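Local coordinates for branched-chain-amino-acid aminotransferase (Pseudomonas sp. UW4, PDB 6JIF), which catalyses the reversible, pyridoxal-phosphate-dependent transfer of amino groups between branched-chain amino acids and 2-oxo acids, at residues B[100-103]-B[104-107]. Sequence-based numbering, arbitrary orientation.
With PLP (pyridoxal-5'-phosphate), chain D.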
loop_
_atom_site.group_PDB
_atom_site.type_symbol
_atom_site.label_atom_id
_atom_site.label_comp_id
_atom_site.label_asym_id
_atom_site.label_seq_id
_atom_site.Cartn_x
_atom_site.Cartn_y
_atom_site.Cartn_z
ATOM N N ALA B 100 8.312 19.051 0.890
ATOM C CA ALA B 100 7.540 19.393 -0.310
ATOM C C ALA B 100 8.074 18.657 -1.527
ATOM O O ALA B 100 7.299 18.092 -2.300
ATOM C CB ALA B 100 7.547 20.894 -0.586
ATOM N N LEU B 101 9.397 18.643 -1.703
ATOM C CA LEU B 101 9.980 17.980 -2.872
ATOM C C LEU B 101 9.668 16.484 -2.854
ATOM O O LEU B 101 9.269 15.879 -3.863
ATOM C CB LEU B 101 11.503 18.213 -2.913
ATOM C CG LEU B 101 11.914 19.659 -3.262
ATOM C CD1 LEU B 101 13.375 20.052 -2.831
ATOM C CD2 LEU B 101 11.714 19.973 -4.766
ATOM N N ARG B 102 9.853 15.861 -1.690
ATOM C CA ARG B 102 9.609 14.434 -1.625
ATOM C C ARG B 102 8.145 14.120 -1.861
ATOM O O ARG B 102 7.816 13.113 -2.491
ATOM C CB ARG B 102 10.069 13.839 -0.287
ATOM C CG ARG B 102 9.972 12.296 -0.328
ATOM C CD ARG B 102 10.758 11.708 0.915
ATOM N NE ARG B 102 10.122 12.175 2.163
ATOM C CZ ARG B 102 10.673 12.087 3.374
ATOM N NH1 ARG B 102 11.875 11.576 3.477
ATOM N NH2 ARG B 102 10.008 12.493 4.461
ATOM N N MET B 103 7.245 14.939 -1.333
ATOM C CA MET B 103 5.853 14.622 -1.551
ATOM C C MET B 103 5.482 14.812 -3.013
ATOM O O MET B 103 4.615 14.106 -3.516
ATOM C CB MET B 103 4.954 15.455 -0.639
ATOM C CG MET B 103 3.628 14.733 -0.333
ATOM S SD MET B 103 2.510 15.624 0.781
ATOM C CE MET B 103 2.006 16.879 -0.411
ATOM N N GLN B 104 6.094 15.785 -3.694
ATOM C CA GLN B 104 5.860 15.889 -5.134
ATOM C C GLN B 104 6.242 14.587 -5.830
ATOM O O GLN B 104 5.513 14.101 -6.706
ATOM C CB GLN B 104 6.618 17.090 -5.703
ATOM C CG GLN B 104 6.089 18.436 -5.169
ATOM C CD GLN B 104 7.078 19.581 -5.168
ATOM O OE1 GLN B 104 8.218 19.477 -5.676
ATOM N NE2 GLN B 104 6.642 20.708 -4.606
ATOM N N ARG B 105 7.358 13.972 -5.408
ATOM C CA ARG B 105 7.734 12.732 -6.065
ATOM C C ARG B 105 6.779 11.590 -5.672
ATOM O O ARG B 105 6.459 10.754 -6.516
ATOM C CB ARG B 105 9.197 12.414 -5.749
ATOM C CG ARG B 105 10.122 13.636 -5.985
ATOM C CD ARG B 105 11.593 13.236 -6.010
ATOM N NE ARG B 105 11.964 12.496 -4.799
ATOM C CZ ARG B 105 12.499 13.081 -3.719
ATOM N NH1 ARG B 105 12.733 14.392 -3.718
ATOM N NH2 ARG B 105 12.783 12.373 -2.639
ATOM N N SER B 106 6.323 11.519 -4.396
ATOM C CA SER B 106 5.404 10.423 -4.026
ATOM C C SER B 106 4.052 10.563 -4.756
ATOM O O SER B 106 3.464 9.587 -5.267
ATOM C CB SER B 106 5.164 10.414 -2.511
ATOM O OG SER B 106 6.415 10.373 -1.805
ATOM N N CYS B 107 3.558 11.797 -4.834
ATOM C CA CYS B 107 2.345 12.070 -5.593
ATOM C C CYS B 107 2.523 11.634 -7.030
ATOM O O CYS B 107 1.661 10.959 -7.584
ATOM C CB CYS B 107 2.024 13.582 -5.544
ATOM S SG CYS B 107 1.229 14.092 -3.994
HETATM N N1 PLP D . 13.022 5.100 6.017
HETATM C C2 PLP D . 11.712 4.837 5.752
HETATM C C2A PLP D . 11.390 3.475 5.224
HETATM C C3 PLP D . 10.741 5.826 5.912
HETATM O O3 PLP D . 9.437 5.556 5.586
HETATM C C4 PLP D . 11.115 7.103 6.406
HETATM C C4A PLP D . 10.138 8.265 6.409
HETATM C C5 PLP D . 12.480 7.309 6.686
HETATM C C6 PLP D . 13.388 6.317 6.469
HETATM C C5A PLP D . 13.043 8.562 7.280
HETATM O O4P PLP D . 12.706 9.667 6.530
HETATM P P PLP D . 12.820 11.107 7.205
HETATM O O1P PLP D . 14.214 11.305 7.749
HETATM O O2P PLP D . 12.565 12.033 6.006
HETATM O O3P PLP D . 11.812 11.277 8.339
#
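Arg-105 folds back along helix 96-109 over Arg-102: CA of Arg-102 sits 3.6 Å above one face of the Arg-105 guanidinium, near its rim, and NH2 of Arg-105 lies 3.6 Å from Arg-102 CG. A bend at chi3 (-54°) turns the Arg-105 chain back toward the preceding turn. Arg-105 thus rests on the backbone CA and the CB-CG-CD part of Arg-102; the two guanidiniums, their planes 76° apart, do not touch (Arg-102 NE to Arg-105 NH2 5.5 Å). The edge of the Arg-102 guanidinium meets the PLP phosphate: Arg-102 NH1 donates to PLP O2P at 2.7 Å, and the bond from Arg-102 NH2 to the same oxygen, 3.0 Å, is weak. Glu-79 forms a salt bridge with Arg-102 NH2 and the Pro-265 carbonyl accepts from Arg-102 NH1, which together should fix the rotation of the group. Gln-104 crosses Leu-101 at a slant, its OE1 3.6 Å from Leu-101 CD2, and its NE2 is bonded to Val-115 O and Thr-117 OG1. Beneath these side chains, four i to i+4 backbone bonds, from Gln-104 N to Ala-100 O through Cys-107 N to Met-103 O (2.9 Å), hold the turns. Met-103 and Cys-107 face strands 76-85 and 143-153. The arrangement is an alpha-helix presenting a phosphate-binding arginine to the PLP site of a class IV aminotransferase.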